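Local coordinates for N-acetylmuramoyl-L-alanine amidase (PDB 4RN7), which probably hydrolyses, as a zinc-dependent Amidase_3-family enzyme, the amide bond between N-acetylmuramic acid and L-alanine in cell-wall peptidoglycan, at residues A[84-89]-A[152-157]; A[94-99]-A[125-130]. All coordinates share one frame; numbering follows the deposited sequence.

Contact 1. Residues A[84-89]-A[152-157]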
ATOM      1  N   ASN A  84      -8.603   2.848   4.298  1.00 27.92           N
ATOM      2  CA  ASN A  84      -9.794   2.091   4.568  1.00 30.12           C
ATOM      3  C   ASN A  84     -11.006   3.009   4.713  1.00 33.26           C
ATOM      4  O   ASN A  84     -10.877   4.238   4.866  1.00 27.52           O
ATOM      5  CB  ASN A  84      -9.588   1.254   5.838  1.00 25.57           C
ATOM      6  CG  ASN A  84     -10.188  -0.134   5.720  1.00 35.59           C
ATOM      7  OD1 ASN A  84     -11.236  -0.312   5.102  1.00 41.89           O
ATOM      8  ND2 ASN A  84      -9.527  -1.125   6.314  1.00 34.52           N
ATOM      9  N   ALA A  85     -12.189   2.411   4.666  1.00 28.81           N
ATOM     10  CA  ALA A  85     -13.420   3.159   4.858  1.00 32.12           C
ATOM     11  C   ALA A  85     -14.468   2.257   5.481  1.00 34.92           C
ATOM     12  O   ALA A  85     -14.577   1.084   5.112  1.00 39.12           O
ATOM     13  CB  ALA A  85     -13.931   3.700   3.528  1.00 39.41           C
ATOM     14  N   GLU A  86     -15.221   2.804   6.429  1.00 36.54           N
ATOM     15  CA  GLU A  86     -16.433   2.167   6.927  1.00 41.88           C
ATOM     16  C   GLU A  86     -17.608   2.660   6.092  1.00 50.41           C
ATOM     17  O   GLU A  86     -17.785   3.869   5.941  1.00 54.96           O
ATOM     18  CB  GLU A  86     -16.681   2.584   8.370  1.00 42.31           C
ATOM     19  CG  GLU A  86     -16.071   1.707   9.434  1.00 51.94           C
ATOM     20  CD  GLU A  86     -16.459   2.177  10.824  1.00 43.37           C
ATOM     21  OE1 GLU A  86     -15.984   3.255  11.240  1.00 39.63           O
ATOM     22  OE2 GLU A  86     -17.252   1.488  11.500  1.00 54.94           O
ATOM     23  N   LYS A  87     -18.420   1.747   5.561  1.00 59.82           N
ATOM     24  CA  LYS A  87     -19.575   2.160   4.764  1.00 66.29           C
ATOM     25  C   LYS A  87     -20.625   2.889   5.607  1.00 68.48           C
ATOM     26  O   LYS A  87     -21.201   3.887   5.163  1.00 68.37           O
ATOM     27  CB  LYS A  87     -20.184   0.977   3.997  1.00 71.05           C
ATOM     28  CG  LYS A  87     -20.335  -0.306   4.794  1.00 63.58           C
ATOM     29  N   ASN A  88     -20.863   2.391   6.820  1.00 60.73           N
ATOM     30  CA  ASN A  88     -21.796   3.017   7.753  0.62 67.32           C
ATOM     31  C   ASN A  88     -21.169   3.249   9.118  1.00 63.23           C
ATOM     32  O   ASN A  88     -21.568   2.618  10.094  1.00 74.78           O
ATOM     33  CB  ASN A  88     -23.041   2.147   7.936  0.62 73.39           C
ATOM     34  CG  ASN A  88     -24.026   2.293   6.804  0.62 81.86           C
ATOM     35  OD1 ASN A  88     -24.200   3.380   6.252  0.62 84.79           O
ATOM     36  ND2 ASN A  88     -24.687   1.198   6.453  0.62 86.29           N
ATOM     37  N   GLY A  89     -20.194   4.144   9.189  1.00 55.24           N
ATOM     38  CA  GLY A  89     -19.537   4.418  10.454  1.00 52.28           C
ATOM     39  C   GLY A  89     -18.427   5.432  10.310  1.00 46.47           C
ATOM     40  O   GLY A  89     -18.007   5.735   9.196  1.00 43.62           O
ATOM     41  N   LEU A 152      -9.959   6.650   6.500  1.00 29.92           N
ATOM     42  CA  LEU A 152     -10.171   8.054   6.164  1.00 26.58           C
ATOM     43  C   LEU A 152     -11.532   8.534   6.643  1.00 29.48           C
ATOM     44  O   LEU A 152     -11.744   9.729   6.840  1.00 30.14           O
ATOM     45  CB  LEU A 152     -10.029   8.282   4.653  1.00 27.52           C
ATOM     46  CG  LEU A 152     -10.207   9.735   4.202  1.00 32.04           C
ATOM     47  CD1 LEU A 152      -9.150  10.621   4.830  1.00 29.99           C
ATOM     48  CD2 LEU A 152     -10.127   9.806   2.682  1.00 33.47           C
ATOM     49  N   THR A 153     -12.454   7.597   6.855  1.00 34.74           N
ATOM     50  CA  THR A 153     -13.792   7.921   7.359  1.00 33.77           C
ATOM     51  C   THR A 153     -13.868   8.245   8.869  1.00 32.50           C
ATOM     52  O   THR A 153     -14.914   8.671   9.368  1.00 35.19           O
ATOM     53  CB  THR A 153     -14.807   6.803   6.995  1.00 42.04           C
ATOM     54  OG1 THR A 153     -14.291   5.518   7.392  1.00 32.80           O
ATOM     55  CG2 THR A 153     -15.069   6.802   5.488  1.00 40.77           C
ATOM     56  N   THR A 154     -12.761   8.046   9.580  1.00 28.67           N
ATOM     57  CA  THR A 154     -12.690   8.332  11.017  1.00 29.64           C
ATOM     58  C   THR A 154     -11.845   9.589  11.204  1.00 30.74           C
ATOM     59  O   THR A 154     -10.657   9.596  10.862  1.00 34.23           O
ATOM     60  CB  THR A 154     -12.052   7.160  11.775  1.00 29.49           C
ATOM     61  OG1 THR A 154     -12.869   5.996  11.622  1.00 34.30           O
ATOM     62  CG2 THR A 154     -11.947   7.481  13.264  1.00 30.22           C
ATOM     63  N   PRO A 155     -12.464  10.665  11.711  1.00 34.05           N
ATOM     64  CA  PRO A 155     -11.785  11.961  11.837  1.00 41.74           C
ATOM     65  C   PRO A 155     -10.413  11.906  12.514  1.00 36.61           C
ATOM     66  O   PRO A 155      -9.499  12.537  12.002  1.00 31.55           O
ATOM     67  CB  PRO A 155     -12.766  12.786  12.665  1.00 37.01           C
ATOM     68  CG  PRO A 155     -14.110  12.254  12.260  1.00 46.54           C
ATOM     69  CD  PRO A 155     -13.882  10.755  12.108  1.00 41.62           C
ATOM     70  N   SER A 156     -10.259  11.191  13.630  1.00 32.36           N
ATOM     71  CA  SER A 156      -8.916  11.037  14.205  1.00 31.08           C
ATOM     72  C   SER A 156      -7.884  10.447  13.224  1.00 35.20           C
ATOM     73  O   SER A 156      -6.735  10.912  13.167  1.00 31.35           O
ATOM     74  CB  SER A 156      -8.961  10.214  15.502  1.00 31.82           C
ATOM     75  OG  SER A 156      -9.223   8.844  15.226  1.00 31.94           O
ATOM     76  N   GLU A 157      -8.285   9.444  12.438  1.00 31.44           N
ATOM     77  CA  GLU A 157      -7.360   8.767  11.539  1.00 28.83           C
ATOM     78  C   GLU A 157      -6.980   9.718  10.414  1.00 28.84           C
ATOM     79  O   GLU A 157      -5.831   9.756   9.971  1.00 29.03           O
ATOM     80  CB  GLU A 157      -8.029   7.550  10.905  1.00 36.81           C
ATOM     81  CG  GLU A 157      -8.372   6.432  11.845  1.00 37.19           C
ATOM     82  CD  GLU A 157      -7.188   5.548  12.106  1.00 43.68           C
ATOM     83  OE1 GLU A 157      -6.937   4.634  11.285  1.00 31.17           O
ATOM     84  OE2 GLU A 157      -6.512   5.778  13.128  1.00 38.67           O
TER
HETATM   85  O   HOH W   1     -14.489   5.136   9.829  1.00 34.91           O
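T153 is the hub through which the loop 84-89, leaving strand 77-84, meets residues 152-157, a turn running into the first residues of helix 155-161. Its OG1 takes the position between its own backbone N and carbonyl carbon (chi1 51°), which turns the hydroxyl to the loop and leaves CG2 beside the backbone N. There OG1 accepts the backbone N-H of E86 at 3.0 Å in an almost straight bond (173°). The methyl CG2 lies 3.8 Å from A85 CB, so one threonine offers the loop a polar and an apolar branch at once. A second bond, from L152 N to N84 O at 3.1 Å, is more bent, and its donor stands above the carbonyl plane. N84 folds its side-chain amide onto its own backbone, OD1 taking the N-H of the next residue, A85, at 2.9 Å on an in-plane lone pair.

Further along, the packing loosens and water takes over. E86 OE1 and T154 OG1 are 4.2 Å apart and do not bond directly; one water spans them, donating to E86 OE1 at 2.8 Å and to T154 OG1, and it also bonds T153 OG1. The backbone of A92 steadies both ends, its N-H reaching E86 OE1 and its O bonding T154 OG1. On the outer side of the loop K87 and N88 are exposed, and N88 is poorly ordered.

L152 sends its side chain away from the loop, CG anti to the backbone N, to within about 4 Å of the side chain of the zinc ligand E28. The contact thus fastens the loop after strand 77-84, the strand bearing the zinc ligand H82, to the turn between strand 144-151 and helix 155-161.

Contact 2. Residues A[94-99]-A[125-130]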
ATOM      1  N   GLY A  94      -6.953   1.983  12.612  1.00 31.40           N
ATOM      2  CA  GLY A  94      -5.883   1.013  12.491  1.00 27.90           C
ATOM      3  C   GLY A  94      -5.552   0.620  11.064  1.00 31.47           C
ATOM      4  O   GLY A  94      -6.237   1.002  10.112  1.00 29.65           O
ATOM      5  N   ILE A  95      -4.499  -0.175  10.927  1.00 28.36           N
ATOM      6  CA  ILE A  95      -3.999  -0.563   9.620  1.00 27.09           C
ATOM      7  C   ILE A  95      -4.104  -2.080   9.463  1.00 32.28           C
ATOM      8  O   ILE A  95      -3.855  -2.821  10.420  1.00 31.23           O
ATOM      9  CB  ILE A  95      -2.536  -0.116   9.495  1.00 29.01           C
ATOM     10  CG1 ILE A  95      -2.471   1.418   9.418  1.00 30.45           C
ATOM     11  CG2 ILE A  95      -1.860  -0.732   8.269  1.00 28.40           C
ATOM     12  CD1 ILE A  95      -1.067   1.967   9.246  1.00 32.55           C
ATOM     13  N   GLU A  96      -4.482  -2.539   8.270  1.00 29.02           N
ATOM     14  CA  GLU A  96      -4.489  -3.969   7.977  1.00 26.73           C
ATOM     15  C   GLU A  96      -3.862  -4.151   6.610  1.00 28.47           C
ATOM     16  O   GLU A  96      -3.847  -3.222   5.803  1.00 29.96           O
ATOM     17  CB  GLU A  96      -5.914  -4.535   7.970  1.00 28.93           C
ATOM     18  CG  GLU A  96      -6.875  -3.819   7.029  1.00 31.84           C
ATOM     19  CD  GLU A  96      -8.300  -4.312   7.184  1.00 41.10           C
ATOM     20  OE1 GLU A  96      -8.775  -4.390   8.334  1.00 37.88           O
ATOM     21  OE2 GLU A  96      -8.948  -4.628   6.165  1.00 36.95           O
ATOM     22  N   THR A  97      -3.344  -5.343   6.346  1.00 25.71           N
ATOM     23  CA  THR A  97      -2.705  -5.599   5.055  1.00 26.57           C
ATOM     24  C   THR A  97      -3.355  -6.805   4.393  1.00 28.68           C
ATOM     25  O   THR A  97      -3.512  -7.851   5.023  1.00 29.71           O
ATOM     26  CB  THR A  97      -1.215  -5.864   5.257  1.00 30.95           C
ATOM     27  OG1 THR A  97      -0.602  -4.701   5.822  1.00 29.49           O
ATOM     28  CG2 THR A  97      -0.540  -6.188   3.919  1.00 25.80           C
ATOM     29  N   TRP A  98      -3.756  -6.651   3.132  1.00 27.06           N
ATOM     30  CA  TRP A  98      -4.433  -7.708   2.390  1.00 31.55           C
ATOM     31  C   TRP A  98      -3.461  -8.478   1.504  1.00 33.59           C
ATOM     32  O   TRP A  98      -2.455  -7.926   1.051  1.00 29.43           O
ATOM     33  CB  TRP A  98      -5.486  -7.111   1.460  1.00 30.38           C
ATOM     34  CG  TRP A  98      -6.587  -6.336   2.120  1.00 33.35           C
ATOM     35  CD1 TRP A  98      -6.798  -6.160   3.458  1.00 33.89           C
ATOM     36  CD2 TRP A  98      -7.637  -5.631   1.446  1.00 33.20           C
ATOM     37  NE1 TRP A  98      -7.927  -5.385   3.654  1.00 35.81           N
ATOM     38  CE2 TRP A  98      -8.451  -5.044   2.433  1.00 34.66           C
ATOM     39  CE3 TRP A  98      -7.962  -5.434   0.095  1.00 34.13           C
ATOM     40  CZ2 TRP A  98      -9.580  -4.276   2.110  1.00 39.54           C
ATOM     41  CZ3 TRP A  98      -9.082  -4.670  -0.219  1.00 38.21           C
ATOM     42  CH2 TRP A  98      -9.875  -4.107   0.781  1.00 37.81           C
ATOM     43  N   TYR A  99      -3.789  -9.743   1.251  1.00 30.30           N
ATOM     44  CA  TYR A  99      -3.104 -10.555   0.249  1.00 32.71           C
ATOM     45  C   TYR A  99      -4.146 -11.433  -0.448  1.00 34.65           C
ATOM     46  O   TYR A  99      -5.236 -11.635   0.088  1.00 35.49           O
ATOM     47  CB  TYR A  99      -2.003 -11.407   0.888  1.00 32.40           C
ATOM     48  CG  TYR A  99      -2.494 -12.379   1.935  1.00 33.29           C
ATOM     49  CD1 TYR A  99      -2.723 -11.968   3.237  1.00 39.05           C
ATOM     50  CD2 TYR A  99      -2.711 -13.715   1.621  1.00 37.81           C
ATOM     51  CE1 TYR A  99      -3.168 -12.858   4.203  1.00 38.31           C
ATOM     52  CE2 TYR A  99      -3.152 -14.610   2.581  1.00 43.63           C
ATOM     53  CZ  TYR A  99      -3.381 -14.174   3.865  1.00 45.81           C
ATOM     54  OH  TYR A  99      -3.819 -15.068   4.818  1.00 51.19           O
ATOM     55  N   ARG A 125      -3.184   0.764  15.681  1.00 36.59           N
ATOM     56  CA  ARG A 125      -3.908  -0.446  16.027  0.63 41.21           C
ATOM     57  C   ARG A 125      -3.624  -1.514  14.978  1.00 38.54           C
ATOM     58  O   ARG A 125      -3.719  -1.249  13.777  1.00 34.25           O
ATOM     59  CB  ARG A 125      -5.399  -0.131  16.097  0.63 46.03           C
ATOM     60  CG  ARG A 125      -6.307  -1.313  16.324  0.63 52.17           C
ATOM     61  CD  ARG A 125      -7.665  -0.812  16.809  0.63 57.46           C
ATOM     62  NE  ARG A 125      -8.722  -1.782  16.561  0.63 59.91           N
ATOM     63  CZ  ARG A 125      -9.107  -2.699  17.442  0.63 59.59           C
ATOM     64  NH1 ARG A 125      -8.520  -2.770  18.634  0.63 51.83           N
ATOM     65  NH2 ARG A 125     -10.078  -3.547  17.131  0.63 62.50           N
ATOM     66  N   ASP A 126      -3.261  -2.709  15.437  1.00 42.76           N
ATOM     67  CA  ASP A 126      -2.875  -3.806  14.543  1.00 41.64           C
ATOM     68  C   ASP A 126      -4.106  -4.636  14.149  1.00 38.69           C
ATOM     69  O   ASP A 126      -4.547  -5.509  14.898  1.00 43.73           O
ATOM     70  CB  ASP A 126      -1.792  -4.652  15.237  1.00 38.36           C
ATOM     71  CG  ASP A 126      -1.316  -5.825  14.409  1.00 46.71           C
ATOM     72  OD1 ASP A 126      -1.720  -5.969  13.238  1.00 37.26           O
ATOM     73  OD2 ASP A 126      -0.504  -6.610  14.945  1.00 45.26           O
ATOM     74  N   ARG A 127      -4.664  -4.343  12.975  1.00 35.87           N
ATOM     75  CA  ARG A 127      -5.839  -5.052  12.478  1.00 34.94           C
ATOM     76  C   ARG A 127      -5.463  -6.374  11.801  1.00 39.96           C
ATOM     77  O   ARG A 127      -6.341  -7.121  11.361  1.00 43.72           O
ATOM     78  CB  ARG A 127      -6.642  -4.169  11.517  1.00 34.29           C
ATOM     79  CG  ARG A 127      -7.156  -2.877  12.148  1.00 33.46           C
ATOM     80  CD  ARG A 127      -7.906  -2.001  11.142  1.00 34.13           C
ATOM     81  NE  ARG A 127      -9.125  -2.638  10.646  1.00 35.18           N
ATOM     82  CZ  ARG A 127     -10.308  -2.529  11.240  1.00 40.10           C
ATOM     83  NH1 ARG A 127     -10.440  -1.812  12.348  1.00 36.77           N
ATOM     84  NH2 ARG A 127     -11.364  -3.142  10.733  1.00 52.74           N
ATOM     85  N   GLY A 128      -4.164  -6.662  11.732  1.00 39.85           N
ATOM     86  CA  GLY A 128      -3.691  -7.940  11.219  1.00 35.49           C
ATOM     87  C   GLY A 128      -3.672  -8.009   9.706  1.00 35.98           C
ATOM     88  O   GLY A 128      -3.726  -6.981   9.031  1.00 32.88           O
ATOM     89  N   ILE A 129      -3.594  -9.229   9.181  1.00 36.80           N
ATOM     90  CA  ILE A 129      -3.583  -9.449   7.740  1.00 32.22           C
ATOM     91  C   ILE A 129      -4.868 -10.161   7.322  1.00 36.53           C
ATOM     92  O   ILE A 129      -5.473 -10.889   8.122  1.00 37.46           O
ATOM     93  CB  ILE A 129      -2.345 -10.249   7.298  1.00 36.48           C
ATOM     94  CG1 ILE A 129      -2.359 -11.662   7.894  1.00 39.72           C
ATOM     95  CG2 ILE A 129      -1.075  -9.511   7.704  1.00 38.27           C
ATOM     96  CD1 ILE A 129      -1.239 -12.561   7.371  1.00 44.20           C
ATOM     97  N   VAL A 130      -5.288  -9.938   6.075  1.00 38.48           N
ATOM     98  CA  VAL A 130      -6.595 -10.389   5.598  1.00 42.43           C
ATOM     99  C   VAL A 130      -6.480 -10.937   4.176  1.00 39.03           C
ATOM    100  O   VAL A 130      -5.819 -10.334   3.336  1.00 38.21           O
ATOM    101  CB  VAL A 130      -7.593  -9.204   5.535  1.00 44.25           C
ATOM    102  CG1 VAL A 130      -8.984  -9.692   5.186  1.00 59.41           C
ATOM    103  CG2 VAL A 130      -7.617  -8.439   6.842  1.00 55.60           C
TER
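R125 opens the pairing of strand 126-131 with strand 95-99: its carbonyl O receives the N-H of I95 at 3.1 Å, nearly along the C=O axis. D126 follows, forming an Asx turn in which OD1 accepts the N-H of G128; Q115 of the crossover helix 107-122 also bonds this oxygen. At R127 the parallel ladder slips by one residue, a beta bulge. Its N-H still bonds I95 O, while its side chain, bent at chi3 (64°), carries NE to E96 OE1 at 2.9 Å. This salt bridge is straight and lies in the guanidinium plane, but meets OE1 from above the carboxylate plane. G128, with positive phi (80°), gives its carbonyl O to T97 N. I129 then sets CD1 3.7 Å from Y99 CE1, crossing obliquely. V130 completes the ladder, bonding T97 O through its N and Y99 N through its O, and lies alongside W98 with CB 3.8 Å from CD1.

E96 is held from two directions: besides R127 NE at OE1, W98 NE1 meets the anti lone pair of OE2 at 2.8 Å, in the indole plane and essentially straight. With both oxygens engaged, the carboxylate has its rotation fixed and probably stays ionised, while the W98 side chain is held with its nearest atom about 7 Å from the zinc ion.

From the N terminus, the chain has already laid down zinc ligands H12 and E28 when it reaches strand 77-84, which carries H82, and then enters loop 84-89. Strand 95-99, helix 107-122 and strand 126-131 come next, and contact 2 closes this right-handed beta-alpha-beta unit. Only after strand 144-151 does 152-157 return to the earlier loop, so contact 1 closes a longer loop with contact 2 nested inside it. The two meet directly: E157 OE1 probably bonds G94 N at 3.0 Å, and N84 ND2 packs against E96 CD. Contact 2 ties edge strand 126-131 to strand 95-99, and contact 1 ties the loops that follow the central strands 77-84 and 144-151.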